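Local coordinates for protein enoyl-CoA hydratase (Mycobacterium thermoresistibile, PDB 3T3W) that probably hydrates the double bond of enoyl-CoA thioesters in lipid metabolism, as a member of the crotonase-like family, at residues 24-33 and 58-69; 118-126 and 206-217. All blocks are in the same frame, centred on the assembly; numbering follows the deposited sequence. Where two conformers were deposited one is given.

Contact 1: 24-33 and 58-69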
loop_
_atom_site.group_PDB
_atom_site.type_symbol
_atom_site.label_atom_id
_atom_site.label_comp_id
_atom_site.label_asym_id
_atom_site.label_seq_id
_atom_site.Cartn_x
_atom_site.Cartn_y
_atom_site.Cartn_z
ATOM N N TYR F 24 -4.919 -15.785 -36.567
ATOM C CA TYR F 24 -4.060 -16.412 -35.569
ATOM C C TYR F 24 -3.093 -17.334 -36.275
ATOM O O TYR F 24 -3.510 -18.200 -37.056
ATOM C CB TYR F 24 -4.908 -17.199 -34.586
ATOM C CG TYR F 24 -4.168 -17.892 -33.490
ATOM C CD1 TYR F 24 -3.836 -17.234 -32.333
ATOM C CD2 TYR F 24 -3.839 -19.235 -33.581
ATOM C CE1 TYR F 24 -3.182 -17.881 -31.301
ATOM C CE2 TYR F 24 -3.176 -19.894 -32.560
ATOM C CZ TYR F 24 -2.854 -19.215 -31.413
ATOM O OH TYR F 24 -2.147 -19.872 -30.427
ATOM N N ASP F 25 -1.804 -17.182 -35.994
ATOM C CA ASP F 25 -0.754 -18.010 -36.654
ATOM C C ASP F 25 0.242 -18.408 -35.582
ATOM O O ASP F 25 0.635 -17.559 -34.785
ATOM C CB ASP F 25 0.029 -17.192 -37.709
ATOM C CG ASP F 25 1.312 -17.907 -38.207
ATOM O OD1 ASP F 25 1.099 -18.795 -39.040
ATOM O OD2 ASP F 25 2.503 -17.638 -37.765
ATOM N N VAL F 26 0.674 -19.667 -35.579
ATOM C CA VAL F 26 1.780 -20.083 -34.740
ATOM C C VAL F 26 2.899 -20.590 -35.644
ATOM O O VAL F 26 2.704 -21.514 -36.445
ATOM C CB VAL F 26 1.376 -21.193 -33.756
ATOM C CG1 VAL F 26 2.598 -21.772 -33.009
ATOM C CG2 VAL F 26 0.321 -20.686 -32.802
ATOM N N SER F 27 4.062 -19.992 -35.511
ATOM C CA SER F 27 5.267 -20.520 -36.149
ATOM C C SER F 27 6.513 -20.057 -35.423
ATOM O O SER F 27 6.525 -18.968 -34.850
ATOM C CB SER F 27 5.326 -20.138 -37.622
ATOM O OG SER F 27 5.232 -18.753 -37.772
ATOM N N ASP F 28 7.554 -20.898 -35.429
ATOM C CA ASP F 28 8.812 -20.551 -34.793
ATOM C C ASP F 28 8.625 -20.108 -33.314
ATOM O O ASP F 28 9.303 -19.181 -32.857
ATOM C CB ASP F 28 9.504 -19.397 -35.568
ATOM C CG ASP F 28 9.631 -19.669 -37.060
ATOM O OD1 ASP F 28 10.176 -20.725 -37.381
ATOM O OD2 ASP F 28 9.152 -18.828 -37.874
ATOM N N ARG F 29 7.724 -20.774 -32.608
ATOM C CA ARG F 29 7.388 -20.531 -31.185
ATOM C C ARG F 29 6.748 -19.154 -30.912
ATOM O O ARG F 29 6.684 -18.715 -29.748
ATOM C CB ARG F 29 8.592 -20.773 -30.253
ATOM C CG ARG F 29 9.192 -22.178 -30.438
ATOM C CD ARG F 29 10.100 -22.572 -29.293
ATOM N NE ARG F 29 9.327 -22.552 -28.056
ATOM C CZ ARG F 29 8.523 -23.525 -27.615
ATOM N NH1 ARG F 29 8.402 -24.691 -28.261
ATOM N NH2 ARG F 29 7.855 -23.332 -26.486
ATOM N N ILE F 30 6.248 -18.515 -31.965
ATOM C CA ILE F 30 5.587 -17.188 -31.825
ATOM C C ILE F 30 4.143 -17.380 -32.243
ATOM O O ILE F 30 3.894 -17.896 -33.322
ATOM C CB ILE F 30 6.257 -16.128 -32.743
ATOM C CG1 ILE F 30 7.731 -15.938 -32.373
ATOM C CG2 ILE F 30 5.501 -14.782 -32.627
ATOM C CD1 ILE F 30 8.538 -15.194 -33.420
ATOM N N ALA F 31 3.197 -16.950 -31.405
ATOM C CA ALA F 31 1.783 -16.849 -31.789
ATOM C C ALA F 31 1.543 -15.423 -32.182
ATOM O O ALA F 31 1.723 -14.517 -31.353
ATOM C CB ALA F 31 0.866 -17.201 -30.614
ATOM N N THR F 32 1.150 -15.214 -33.436
ATOM C CA THR F 32 0.825 -13.885 -33.903
ATOM C C THR F 32 -0.704 -13.743 -33.994
ATOM O O THR F 32 -1.370 -14.502 -34.742
ATOM C CB THR F 32 1.455 -13.600 -35.270
ATOM O OG1 THR F 32 2.878 -13.821 -35.161
ATOM C CG2 THR F 32 1.159 -12.168 -35.690
ATOM N N ILE F 33 -1.226 -12.812 -33.195
ATOM C CA ILE F 33 -2.650 -12.528 -33.126
ATOM C C ILE F 33 -2.865 -11.205 -33.866
ATOM O O ILE F 33 -2.338 -10.162 -33.461
ATOM C CB ILE F 33 -3.125 -12.353 -31.658
ATOM C CG1 ILE F 33 -2.799 -13.594 -30.811
ATOM C CG2 ILE F 33 -4.612 -11.988 -31.600
ATOM C CD1 ILE F 33 -3.068 -13.485 -29.310
ATOM N N ARG F 58 -5.676 -19.408 -26.419
ATOM C CA ARG F 58 -5.096 -20.445 -27.278
ATOM C C ARG F 58 -3.559 -20.405 -27.198
ATOM O O ARG F 58 -2.862 -21.448 -27.005
ATOM C CB ARG F 58 -5.574 -20.231 -28.720
ATOM C CG ARG F 58 -5.416 -21.424 -29.655
ATOM C CD ARG F 58 -6.562 -21.502 -30.682
ATOM N NE ARG F 58 -6.635 -20.304 -31.441
ATOM C CZ ARG F 58 -7.617 -19.379 -31.467
ATOM N NH1 ARG F 58 -7.409 -18.320 -32.228
ATOM N NH2 ARG F 58 -8.804 -19.478 -30.832
ATOM N N ALA F 59 -3.022 -19.186 -27.279
ATOM C CA ALA F 59 -1.571 -18.980 -27.221
ATOM C C ALA F 59 -0.988 -19.325 -25.850
ATOM O O ALA F 59 0.113 -19.925 -25.738
ATOM C CB ALA F 59 -1.271 -17.528 -27.524
ATOM N N ALA F 60 -1.699 -18.904 -24.827
ATOM C CA ALA F 60 -1.320 -19.195 -23.427
ATOM C C ALA F 60 -1.226 -20.695 -23.175
ATOM O O ALA F 60 -0.325 -21.154 -22.471
ATOM C CB ALA F 60 -2.327 -18.542 -22.473
ATOM N N GLU F 61 -2.155 -21.458 -23.738
ATOM C CA GLU F 61 -2.234 -22.899 -23.476
ATOM C C GLU F 61 -1.385 -23.749 -24.403
ATOM O O GLU F 61 -1.266 -24.959 -24.181
ATOM C CB GLU F 61 -3.695 -23.370 -23.533
ATOM C CG GLU F 61 -4.520 -22.733 -22.437
ATOM C CD GLU F 61 -5.973 -23.160 -22.401
ATOM O OE1 GLU F 61 -6.475 -23.790 -23.357
ATOM O OE2 GLU F 61 -6.618 -22.850 -21.379
ATOM N N ASP F 62 -0.817 -23.160 -25.450
ATOM C CA ASP F 62 -0.069 -23.928 -26.445
ATOM C C ASP F 62 1.392 -24.033 -26.005
ATOM O O ASP F 62 2.107 -23.050 -26.042
ATOM C CB ASP F 62 -0.170 -23.272 -27.830
ATOM C CG ASP F 62 0.470 -24.116 -28.973
ATOM O OD1 ASP F 62 1.209 -25.098 -28.701
ATOM O OD2 ASP F 62 0.232 -23.769 -30.160
ATOM N N ASN F 63 1.854 -25.232 -25.613
ATOM C CA ASN F 63 3.270 -25.407 -25.231
ATOM C C ASN F 63 4.272 -25.169 -26.349
ATOM O O ASN F 63 5.451 -25.003 -26.079
ATOM C CB ASN F 63 3.518 -26.802 -24.672
ATOM C CG ASN F 63 2.733 -27.065 -23.427
ATOM O OD1 ASN F 63 2.391 -26.149 -22.654
ATOM N ND2 ASN F 63 2.418 -28.340 -23.215
ATOM N N ASP F 64 3.838 -25.165 -27.596
ATOM C CA ASP F 64 4.720 -24.775 -28.694
ATOM C C ASP F 64 4.848 -23.243 -28.867
ATOM O O ASP F 64 5.489 -22.815 -29.802
ATOM C CB ASP F 64 4.223 -25.338 -30.043
ATOM C CG ASP F 64 4.250 -26.869 -30.111
ATOM O OD1 ASP F 64 5.072 -27.517 -29.440
ATOM O OD2 ASP F 64 3.409 -27.404 -30.856
ATOM N N VAL F 65 4.207 -22.435 -28.015
ATOM C CA VAL F 65 4.302 -20.968 -28.128
ATOM C C VAL F 65 5.112 -20.483 -26.966
ATOM O O VAL F 65 4.753 -20.779 -25.816
ATOM C CB VAL F 65 2.907 -20.315 -28.062
ATOM C CG1 VAL F 65 2.982 -18.773 -27.956
ATOM C CG2 VAL F 65 2.119 -20.715 -29.317
ATOM N N SER F 66 6.150 -19.695 -27.248
ATOM C CA SER F 66 6.953 -19.033 -26.193
ATOM C C SER F 66 6.661 -17.526 -26.066
ATOM O O SER F 66 6.795 -16.966 -24.971
ATOM C CB SER F 66 8.457 -19.178 -26.449
ATOM O OG SER F 66 8.889 -20.531 -26.309
ATOM N N VAL F 67 6.269 -16.886 -27.174
ATOM C CA VAL F 67 6.020 -15.426 -27.201
ATOM C C VAL F 67 4.767 -15.143 -28.019
ATOM O O VAL F 67 4.506 -15.797 -29.040
ATOM C CB VAL F 67 7.239 -14.678 -27.833
ATOM C CG1 VAL F 67 7.050 -13.159 -27.916
ATOM C CG2 VAL F 67 8.530 -14.956 -27.030
ATOM N N ILE F 68 4.040 -14.125 -27.593
ATOM C CA ILE F 68 2.825 -13.674 -28.244
ATOM C C ILE F 68 3.086 -12.306 -28.844
ATOM O O ILE F 68 3.607 -11.393 -28.169
ATOM C CB ILE F 68 1.674 -13.577 -27.234
ATOM C CG1 ILE F 68 1.390 -14.980 -26.653
ATOM C CG2 ILE F 68 0.431 -12.918 -27.884
ATOM C CD1 ILE F 68 0.503 -15.065 -25.410
ATOM N N VAL F 69 2.713 -12.166 -30.107
ATOM C CA VAL F 69 2.724 -10.890 -30.796
ATOM C C VAL F 69 1.286 -10.479 -31.122
ATOM O O VAL F 69 0.552 -11.257 -31.728
ATOM C CB VAL F 69 3.570 -10.935 -32.092
ATOM C CG1 VAL F 69 3.361 -9.638 -32.939
ATOM C CG2 VAL F 69 5.040 -11.173 -31.787
HETATM O O HOH W 1 -2.057 -22.478 -30.752
HETATM O O HOH W 2 6.127 -23.202 -32.760
#

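Contact 2: 118-126 and 206-217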
loop_
_atom_site.group_PDB
_atom_site.type_symbol
_atom_site.label_atom_id
_atom_site.label_comp_id
_atom_site.label_asym_id
_atom_site.label_seq_id
_atom_site.Cartn_x
_atom_site.Cartn_y
_atom_site.Cartn_z
ATOM N N LYS F 118 3.548 -15.673 -20.391
ATOM C CA LYS F 118 4.494 -15.712 -21.505
ATOM C C LYS F 118 4.693 -14.260 -21.944
ATOM O O LYS F 118 3.781 -13.442 -21.800
ATOM C CB LYS F 118 3.901 -16.484 -22.686
ATOM C CG LYS F 118 3.546 -17.918 -22.368
ATOM C CD LYS F 118 3.073 -18.666 -23.595
ATOM C CE LYS F 118 2.729 -20.088 -23.193
ATOM N NZ LYS F 118 2.269 -20.936 -24.338
ATOM N N PRO F 119 5.878 -13.915 -22.507
ATOM C CA PRO F 119 6.085 -12.568 -23.002
ATOM C C PRO F 119 5.145 -12.219 -24.132
ATOM O O PRO F 119 4.867 -13.085 -24.968
ATOM C CB PRO F 119 7.523 -12.587 -23.507
ATOM C CG PRO F 119 8.185 -13.622 -22.642
ATOM C CD PRO F 119 7.117 -14.691 -22.512
ATOM N N SER F 120 4.663 -10.974 -24.143
ATOM C CA SER F 120 3.810 -10.472 -25.216
ATOM C C SER F 120 4.284 -9.119 -25.691
ATOM O O SER F 120 4.781 -8.279 -24.918
ATOM C CB SER F 120 2.360 -10.381 -24.778
ATOM O OG SER F 120 2.230 -9.516 -23.629
ATOM N N ILE F 121 4.112 -8.898 -26.978
ATOM C CA ILE F 121 4.567 -7.680 -27.615
ATOM C C ILE F 121 3.450 -7.136 -28.488
ATOM O O ILE F 121 2.916 -7.871 -29.327
ATOM C CB ILE F 121 5.794 -7.954 -28.530
ATOM C CG1 ILE F 121 6.921 -8.684 -27.780
ATOM C CG2 ILE F 121 6.286 -6.643 -29.138
ATOM C CD1 ILE F 121 8.063 -9.245 -28.662
ATOM N N ALA F 122 3.066 -5.874 -28.297
ATOM C CA ALA F 122 2.137 -5.193 -29.216
ATOM C C ALA F 122 2.905 -4.393 -30.268
ATOM O O ALA F 122 3.857 -3.677 -29.919
ATOM C CB ALA F 122 1.189 -4.257 -28.444
ATOM N N ALA F 123 2.471 -4.489 -31.521
ATOM C CA ALA F 123 2.950 -3.692 -32.652
ATOM C C ALA F 123 1.865 -2.689 -33.002
ATOM O O ALA F 123 0.777 -3.086 -33.457
ATOM C CB ALA F 123 3.233 -4.597 -33.853
ATOM N N VAL F 124 2.129 -1.414 -32.744
ATOM C CA VAL F 124 1.105 -0.384 -32.873
ATOM C C VAL F 124 1.426 0.590 -34.000
ATOM O O VAL F 124 2.408 1.301 -33.968
ATOM C CB VAL F 124 0.873 0.395 -31.557
ATOM C CG1 VAL F 124 -0.216 1.474 -31.739
ATOM C CG2 VAL F 124 0.530 -0.570 -30.433
ATOM N N GLN F 125 0.541 0.631 -34.996
ATOM C CA GLN F 125 0.634 1.593 -36.100
ATOM C C GLN F 125 -0.540 2.563 -36.089
ATOM O O GLN F 125 -1.623 2.237 -35.591
ATOM C CB GLN F 125 0.663 0.853 -37.432
ATOM C CG GLN F 125 -0.698 0.488 -38.038
ATOM C CD GLN F 125 -1.284 -0.787 -37.495
ATOM O OE1 GLN F 125 -1.036 -1.202 -36.340
ATOM N NE2 GLN F 125 -2.124 -1.406 -38.316
ATOM N N GLY F 126 -0.341 3.741 -36.665
ATOM C CA GLY F 126 -1.432 4.711 -36.798
ATOM C C GLY F 126 -2.189 5.005 -35.505
ATOM O O GLY F 126 -1.612 5.123 -34.450
ATOM N N LEU F 206 7.686 -2.147 -39.093
ATOM C CA LEU F 206 7.086 -2.490 -37.798
ATOM C C LEU F 206 6.933 -4.012 -37.586
ATOM O O LEU F 206 7.328 -4.538 -36.550
ATOM C CB LEU F 206 5.743 -1.783 -37.688
ATOM C CG LEU F 206 4.960 -2.119 -36.422
ATOM C CD1 LEU F 206 5.755 -1.741 -35.168
ATOM C CD2 LEU F 206 3.588 -1.424 -36.460
ATOM N N ASP F 207 6.347 -4.715 -38.558
ATOM C CA ASP F 207 6.159 -6.150 -38.451
ATOM C C ASP F 207 7.483 -6.927 -38.347
ATOM O O ASP F 207 7.621 -7.812 -37.487
ATOM C CB ASP F 207 5.311 -6.699 -39.601
ATOM C CG ASP F 207 3.834 -6.437 -39.418
ATOM O OD1 ASP F 207 3.361 -6.361 -38.242
ATOM O OD2 ASP F 207 3.132 -6.362 -40.468
ATOM N N ALA F 208 8.459 -6.564 -39.173
ATOM C CA ALA F 208 9.768 -7.256 -39.159
ATOM C C ALA F 208 10.489 -7.029 -37.864
ATOM O O ALA F 208 11.033 -7.965 -37.300
ATOM C CB ALA F 208 10.684 -6.854 -40.361
ATOM N N GLU F 209 10.532 -5.782 -37.382
ATOM C CA GLU F 209 11.207 -5.491 -36.109
ATOM C C GLU F 209 10.565 -6.223 -34.960
ATOM O O GLU F 209 11.265 -6.729 -34.087
ATOM C CB GLU F 209 11.164 -4.006 -35.769
ATOM C CG GLU F 209 11.879 -3.090 -36.748
ATOM C CD GLU F 209 13.225 -2.589 -36.272
ATOM O OE1 GLU F 209 13.646 -2.908 -35.143
ATOM O OE2 GLU F 209 13.879 -1.876 -37.068
ATOM N N THR F 210 9.223 -6.255 -34.928
ATOM C CA THR F 210 8.508 -6.950 -33.877
ATOM C C THR F 210 8.783 -8.448 -33.887
ATOM O O THR F 210 9.028 -9.045 -32.835
ATOM C CB THR F 210 6.982 -6.662 -33.967
ATOM O OG1 THR F 210 6.800 -5.251 -33.867
ATOM C CG2 THR F 210 6.206 -7.316 -32.834
ATOM N N ARG F 211 8.732 -9.061 -35.056
ATOM C CA ARG F 211 8.964 -10.479 -35.135
ATOM C C ARG F 211 10.421 -10.816 -34.771
ATOM O O ARG F 211 10.703 -11.839 -34.149
ATOM C CB ARG F 211 8.605 -11.044 -36.487
ATOM C CG ARG F 211 8.621 -12.567 -36.427
ATOM C CD ARG F 211 7.952 -13.205 -37.613
ATOM N NE ARG F 211 8.017 -14.650 -37.499
ATOM C CZ ARG F 211 7.098 -15.417 -36.919
ATOM N NH1 ARG F 211 6.022 -14.888 -36.380
ATOM N NH2 ARG F 211 7.259 -16.739 -36.935
ATOM N N ALA F 212 11.350 -9.945 -35.140
ATOM C CA ALA F 212 12.763 -10.196 -34.827
ATOM C C ALA F 212 12.982 -10.189 -33.307
ATOM O O ALA F 212 13.694 -11.037 -32.751
ATOM C CB ALA F 212 13.671 -9.156 -35.508
ATOM N N LEU F 213 12.361 -9.222 -32.636
ATOM C CA LEU F 213 12.410 -9.146 -31.193
ATOM C C LEU F 213 11.747 -10.378 -30.548
ATOM O O LEU F 213 12.303 -10.980 -29.633
ATOM C CB LEU F 213 11.768 -7.839 -30.719
ATOM C CG LEU F 213 11.602 -7.647 -29.204
ATOM C CD1 LEU F 213 12.980 -7.663 -28.548
ATOM C CD2 LEU F 213 10.817 -6.363 -28.896
ATOM N N ALA F 214 10.571 -10.766 -31.040
ATOM C CA ALA F 214 9.879 -11.970 -30.554
ATOM C C ALA F 214 10.759 -13.204 -30.689
ATOM O O ALA F 214 10.856 -14.010 -29.772
ATOM C CB ALA F 214 8.558 -12.153 -31.326
ATOM N N GLY F 215 11.440 -13.310 -31.827
ATOM C CA GLY F 215 12.370 -14.422 -32.072
ATOM C C GLY F 215 13.533 -14.492 -31.117
ATOM O O GLY F 215 13.903 -15.580 -30.691
ATOM N N GLU F 216 14.090 -13.339 -30.786
ATOM C CA GLU F 216 15.183 -13.276 -29.852
ATOM C C GLU F 216 14.710 -13.748 -28.471
ATOM O O GLU F 216 15.384 -14.559 -27.837
ATOM C CB GLU F 216 15.742 -11.860 -29.855
ATOM C CG GLU F 216 16.559 -11.450 -28.665
ATOM C CD GLU F 216 16.806 -9.963 -28.676
ATOM O OE1 GLU F 216 16.256 -9.319 -29.588
ATOM O OE2 GLU F 216 17.549 -9.453 -27.805
ATOM N N ILE F 217 13.545 -13.277 -28.045
ATOM C CA ILE F 217 13.002 -13.654 -26.750
ATOM C C ILE F 217 12.608 -15.133 -26.691
ATOM O O ILE F 217 12.774 -15.779 -25.652
ATOM C CB ILE F 217 11.819 -12.742 -26.387
ATOM C CG1 ILE F 217 12.341 -11.323 -26.229
ATOM C CG2 ILE F 217 11.138 -13.269 -25.115
ATOM C CD1 ILE F 217 11.269 -10.241 -26.034
#

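Contact 1: 24-33 and 58-69
Over one face of the Tyr24 ring lies the guanidinium of Arg58, a cation-pi contact with CZ 4.3 Å from the ring centroid of Tyr24 and 11° off its normal. The two planes stand 81° apart, so Arg58 presents its edge, NE and NH1, to the ring instead of lying flat on it. At the ring's own edge a water sits in plane, shared by Tyr24 OH and Asp62 OD2, to which it donates. The second flat group, the guanidinium of Arg29, has Asp64 O above the centre of one face. At its edge and in its plane is Ser66 OG, gripped side-on by Arg29 NE at 2.7 Å and Arg29 NH2 at 3.0 Å. NH2 also bonds Asn63 O, which is tilted from the plane. A bend at chi3 (60°) folds the Arg29 chain back over the 62-65 turn, and these bonds together should fix how its guanidinium is turned. The backbone of Arg29 works too: its O accepts from both Ser66 N and Val67 N, and a second water links Arg29 N to Asp64 O.

From there the strands run parallel, with Ala31 N bonded to Val67 O, Val69 N to Ala31 O and Ile33 N to Val69 O. On one side of the sheet Ala31 CB packs on Val65 CG1 at 3.7 Å and on Ala59 CB at 3.8 Å, beneath helix 46-61. On the other, Ile30 CG2 meets Val69 CG2 at 3.7 Å, on the side covered by helix 206-217. Strand 30-35, helix 46-61 and strand 67-72 thus form a beta-alpha-beta crossover, entered through the type I' hairpin turn Ser27-Ile30, within the crotonase-like fold.

Contact 2: 118-126 and 206-217
Leu206 O, in the first turn of helix 206-217, is gripped twice by Thr210: by its backbone N at 3.0 Å and by its hydroxyl OG1 at 2.8 Å, the two arriving from opposite faces of the carbonyl plane. The hydroxyl of a residue facing the sheet is thereby satisfied within its own helix. This is alpha/beta packing in the crotonase-like fold: the helix lies on one face of the mixed sheet, running at 171° to strand 120-124, nearly antiparallel, with 9.0 Å between the axes. That spacing is occupied mainly by apolar groups, with the Thr210 hydroxyl among them, and the closest CA-CA pair is at the small Ala123, its CA 6.6 Å from Thr210 CA.

Thr210 puts both branches to use. Its chi1 of -58° sets OG1 beside the backbone N, where it both reaches Leu206 O and touches Ala123 CB; CG2 lies alongside Ile121 CG2 as the two side chains pass in opposite directions. Ile121 sends its other branch further along the helix, CD1 coming down on the backbone of Ala214 and between Ala214 CB and the Leu213 side chain. Toward the start of the helix Leu206 spreads its methyls, CD1 against Ala123 CB and CD2 against Gln125 CB; the amide of Gln125 turns to other partners, Gly74 O and Ala72 O.

Neighbouring strands share the same helix, with Val69 and Ile143 both touching Thr210. Near the other end, Phe181 of a second subunit packs on Pro119 and Ile217, so this corner of the core also borders a subunit interface. There the proline ring and the isoleucine slide past one another, Pro119 CG lying 3.9 Å from Ile217 CG2.

From the N terminus, the chain forms the hairpin of 22-27 and 30-35, passes through helix 46-61 and returns as strand 67-72, where contact 1 closes a short loop. Helix 95-115 then leads to strand 120-124, the first half of contact 2, whose much longer loop closes only when helix 206-217 comes back to the sheet. The loops therefore follow in series, neither nesting nor crossing. Their strands 67-72 and 120-124 are sheet neighbours, joined by Ile121 N to Ile68 O, while Lys118 NZ bonds Ala59 O and Val65 O. Helix 46-61 lies on one face of this sheet and helix 206-217 on the opposite face.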